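Local coordinates for chitin oligosaccharide binding protein NagB2 (Paenibacillus sp. FPU-7, PDB 7EHU) that binds short chitin oligosaccharides as an extracellular solute-binding protein, probably handing them to a transporter for uptake, at residues G235-K243 and L400-G410. Numbering follows the deposited sequence.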
loop_
_atom_site.group_PDB
_atom_site.type_symbol
_atom_site.label_atom_id
_atom_site.label_comp_id
_atom_site.label_asym_id
_atom_site.label_seq_id
_atom_site.Cartn_x
_atom_site.Cartn_y
_atom_site.Cartn_z
ATOM N N GLY A 235 8.338 0.765 -19.357
ATOM C CA GLY A 235 7.778 1.438 -18.192
ATOM C C GLY A 235 8.799 2.290 -17.460
ATOM O O GLY A 235 8.491 3.400 -17.013
ATOM N N PHE A 236 10.029 1.788 -17.329
ATOM C CA PHE A 236 11.068 2.549 -16.649
ATOM C C PHE A 236 11.561 3.694 -17.505
ATOM O O PHE A 236 11.920 4.746 -16.969
ATOM C CB PHE A 236 12.197 1.629 -16.212
ATOM C CG PHE A 236 11.806 0.743 -15.077
ATOM C CD1 PHE A 236 11.691 1.247 -13.792
ATOM C CD2 PHE A 236 11.478 -0.579 -15.293
ATOM C CE1 PHE A 236 11.293 0.432 -12.736
ATOM C CE2 PHE A 236 11.087 -1.386 -14.239
ATOM C CZ PHE A 236 10.990 -0.875 -12.960
ATOM N N LYS A 237 11.564 3.518 -18.831
ATOM C CA LYS A 237 11.838 4.643 -19.717
ATOM C C LYS A 237 10.822 5.760 -19.526
ATOM O O LYS A 237 11.188 6.939 -19.487
ATOM C CB LYS A 237 11.903 4.197 -21.180
ATOM C CG LYS A 237 13.147 3.351 -21.466
ATOM C CD LYS A 237 13.353 2.982 -22.930
ATOM C CE LYS A 237 13.093 4.211 -23.775
ATOM N NZ LYS A 237 13.340 4.213 -25.217
ATOM N N ARG A 238 9.545 5.422 -19.423
ATOM C CA ARG A 238 8.537 6.451 -19.200
ATOM C C ARG A 238 8.693 7.113 -17.828
ATOM O O ARG A 238 8.496 8.327 -17.701
ATOM C CB ARG A 238 7.140 5.859 -19.382
ATOM C CG ARG A 238 6.794 5.492 -20.830
ATOM C CD ARG A 238 5.553 4.639 -20.892
ATOM N NE ARG A 238 5.369 3.985 -22.184
ATOM C CZ ARG A 238 4.540 4.360 -23.140
ATOM N NH1 ARG A 238 3.732 5.400 -22.990
ATOM N NH2 ARG A 238 4.485 3.630 -24.239
ATOM N N LEU A 239 8.999 6.331 -16.788
ATOM C CA LEU A 239 9.219 6.916 -15.467
ATOM C C LEU A 239 10.339 7.943 -15.526
ATOM O O LEU A 239 10.208 9.061 -15.019
ATOM C CB LEU A 239 9.585 5.823 -14.466
ATOM C CG LEU A 239 9.839 6.253 -13.019
ATOM C CD1 LEU A 239 8.608 6.860 -12.356
ATOM C CD2 LEU A 239 10.343 5.068 -12.220
ATOM N N LYS A 240 11.456 7.569 -16.150
ATOM C CA LYS A 240 12.564 8.497 -16.314
ATOM C C LYS A 240 12.143 9.728 -17.108
ATOM O O LYS A 240 12.497 10.854 -16.743
ATOM C CB LYS A 240 13.727 7.754 -16.981
ATOM C CG LYS A 240 14.999 8.549 -17.189
ATOM C CD LYS A 240 15.514 9.177 -15.907
ATOM C CE LYS A 240 16.828 9.912 -16.131
ATOM N NZ LYS A 240 17.311 10.516 -14.866
ATOM N N ASP A 241 11.342 9.545 -18.165
ATOM C CA ASP A 241 10.926 10.692 -18.968
ATOM C C ASP A 241 10.055 11.654 -18.161
ATOM O O ASP A 241 10.152 12.870 -18.339
ATOM C CB ASP A 241 10.209 10.245 -20.251
ATOM C CG ASP A 241 10.149 11.356 -21.304
ATOM O OD1 ASP A 241 11.231 11.788 -21.783
ATOM O OD2 ASP A 241 9.033 11.806 -21.650
ATOM N N LEU A 242 9.233 11.144 -17.245
ATOM C CA LEU A 242 8.436 12.036 -16.411
ATOM C C LEU A 242 9.325 12.935 -15.560
ATOM O O LEU A 242 8.988 14.096 -15.308
ATOM C CB LEU A 242 7.543 11.219 -15.485
ATOM C CG LEU A 242 6.388 10.437 -16.109
ATOM C CD1 LEU A 242 5.714 9.593 -15.048
ATOM C CD2 LEU A 242 5.379 11.357 -16.777
ATOM N N LYS A 243 10.431 12.394 -15.049
ATOM C CA LYS A 243 11.372 13.209 -14.286
ATOM C C LYS A 243 12.137 14.165 -15.196
ATOM O O LYS A 243 12.280 15.347 -14.864
ATOM C CB LYS A 243 12.329 12.286 -13.524
ATOM C CG LYS A 243 13.400 12.949 -12.638
ATOM C CD LYS A 243 12.833 13.585 -11.378
ATOM C CE LYS A 243 13.922 14.293 -10.570
ATOM N NZ LYS A 243 14.474 15.505 -11.258
ATOM N N LEU A 400 14.876 -2.717 -6.036
ATOM C CA LEU A 400 14.152 -1.810 -6.926
ATOM C C LEU A 400 14.032 -0.422 -6.312
ATOM O O LEU A 400 14.174 0.586 -7.011
ATOM C CB LEU A 400 12.774 -2.355 -7.281
ATOM C CG LEU A 400 12.032 -1.551 -8.347
ATOM C CD1 LEU A 400 12.761 -1.571 -9.693
ATOM C CD2 LEU A 400 10.612 -2.052 -8.509
ATOM N N GLU A 401 13.757 -0.341 -5.006
ATOM C CA GLU A 401 13.686 0.950 -4.319
ATOM C C GLU A 401 14.962 1.755 -4.519
ATOM O O GLU A 401 14.920 2.936 -4.892
ATOM C CB GLU A 401 13.431 0.736 -2.824
ATOM C CG GLU A 401 12.075 0.182 -2.537
ATOM C CD GLU A 401 11.878 -0.282 -1.106
ATOM O OE1 GLU A 401 12.793 -0.101 -0.259
ATOM O OE2 GLU A 401 10.801 -0.833 -0.816
ATOM N N GLN A 402 16.110 1.136 -4.246
ATOM C CA GLN A 402 17.383 1.819 -4.469
ATOM C C GLN A 402 17.549 2.205 -5.926
ATOM O O GLN A 402 18.054 3.296 -6.239
ATOM C CB GLN A 402 18.541 0.881 -4.105
ATOM C CG GLN A 402 18.718 0.550 -2.639
ATOM C CD GLN A 402 18.696 1.761 -1.732
ATOM O OE1 GLN A 402 17.787 1.923 -0.922
ATOM N NE2 GLN A 402 19.716 2.611 -1.847
ATOM N N SER A 403 17.208 1.282 -6.831
ATOM C CA SER A 403 17.432 1.504 -8.255
ATOM C C SER A 403 16.592 2.647 -8.798
ATOM O O SER A 403 17.084 3.438 -9.614
ATOM C CB SER A 403 17.201 0.221 -9.061
ATOM O OG SER A 403 18.024 -0.843 -8.597
ATOM N N VAL A 404 15.324 2.759 -8.374
ATOM C CA VAL A 404 14.498 3.842 -8.910
ATOM C C VAL A 404 14.941 5.185 -8.342
ATOM O O VAL A 404 14.837 6.213 -9.013
ATOM C CB VAL A 404 12.981 3.619 -8.735
ATOM C CG1 VAL A 404 12.497 2.396 -9.524
ATOM C CG2 VAL A 404 12.552 3.545 -7.251
ATOM N N GLN A 405 15.471 5.206 -7.123
ATOM C CA GLN A 405 16.061 6.436 -6.609
ATOM C C GLN A 405 17.274 6.826 -7.444
ATOM O O GLN A 405 17.443 8.001 -7.804
ATOM C CB GLN A 405 16.427 6.253 -5.137
ATOM C CG GLN A 405 15.232 6.237 -4.194
ATOM C CD GLN A 405 15.616 5.921 -2.770
ATOM O OE1 GLN A 405 16.550 5.160 -2.515
ATOM N NE2 GLN A 405 14.914 6.519 -1.823
ATOM N N GLU A 406 18.110 5.843 -7.792
ATOM C CA GLU A 406 19.261 6.082 -8.657
ATOM C C GLU A 406 18.827 6.506 -10.051
ATOM O O GLU A 406 19.452 7.385 -10.650
ATOM C CB GLU A 406 20.110 4.812 -8.716
ATOM C CG GLU A 406 20.787 4.511 -7.403
ATOM C CD GLU A 406 21.397 3.121 -7.329
ATOM O OE1 GLU A 406 21.815 2.730 -6.226
ATOM O OE2 GLU A 406 21.424 2.409 -8.348
ATOM N N LEU A 407 17.773 5.885 -10.589
ATOM C CA LEU A 407 17.244 6.296 -11.886
ATOM C C LEU A 407 16.828 7.762 -11.866
ATOM O O LEU A 407 17.184 8.534 -12.767
ATOM C CB LEU A 407 16.050 5.408 -12.242
ATOM C CG LEU A 407 15.344 5.687 -13.576
ATOM C CD1 LEU A 407 16.266 5.482 -14.747
ATOM C CD2 LEU A 407 14.106 4.817 -13.742
ATOM N N LEU A 408 16.040 8.159 -10.858
ATOM C CA LEU A 408 15.552 9.534 -10.819
ATOM C C LEU A 408 16.684 10.524 -10.587
ATOM O O LEU A 408 16.600 11.672 -11.036
ATOM C CB LEU A 408 14.459 9.712 -9.757
ATOM C CG LEU A 408 13.130 8.972 -9.951
ATOM C CD1 LEU A 408 12.026 9.564 -9.060
ATOM C CD2 LEU A 408 12.724 8.976 -11.401
ATOM N N GLY A 409 17.757 10.092 -9.924
ATOM C CA GLY A 409 18.955 10.889 -9.723
ATOM C C GLY A 409 19.973 10.855 -10.844
ATOM O O GLY A 409 21.013 11.520 -10.743
ATOM N N GLY A 410 19.717 10.101 -11.915
ATOM C CA GLY A 410 20.595 10.078 -13.073
ATOM C C GLY A 410 21.802 9.182 -12.952
ATOM O O GLY A 410 22.687 9.235 -13.814
#
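Lys240 and Leu407 make the polar link of this helix pair: NZ of Lys240 donates to O of Leu407 over 2.9 Å, and the C=O...N angle of 166° puts the ammonium almost straight ahead of the carbonyl. On the way there the lysine chain runs across the isobutyl group of Leu407, with CD 3.9 Å from CD1 of Leu407. CG of Lys240 stands anti to the backbone N (chi1 -178°) and the single bend falls at chi2, which carries the remaining extended chain over to the other helix. The same carbonyl also accepts from N of Gly410; Gly410 has positive phi and closes a Schellman motif, so two donors grip an oxygen at the C-terminal end of helix 394-408, where the helix dipole would probably favour an ammonium. A methionine in place of Lys240 would probably still cover Leu407 but leave its carbonyl without the ammonium, with the Gly410 N-H as the remaining one of the two donors. Lys243 covers Leu408, its CB 4.0 Å from CD2 of Leu408.

In this periplasmic-binding-protein-type fold, the contact joins helix 230-244 to helix 394-408, whose short segments cross at -46° with axes 10.2 Å apart. Away from the lysines the interface is apolar. Phe236 brings the edge of its ring to Val404, CE1 lying 4.0 Å from CG1, while its CZ meets CD1 of Leu400 obliquely at 3.8 Å. Leu239 fills the middle, CD2 to CD2 of Leu407 at 4.1 Å. Helix 414-430 adds a further layer, Leu417 touching Phe236 and Pro414 touching Leu407; on helix 197-212, Asn201 meets Leu400 and Val404. The side chain of Leu400 is about 10 Å from a bound N-acetylglucosamine.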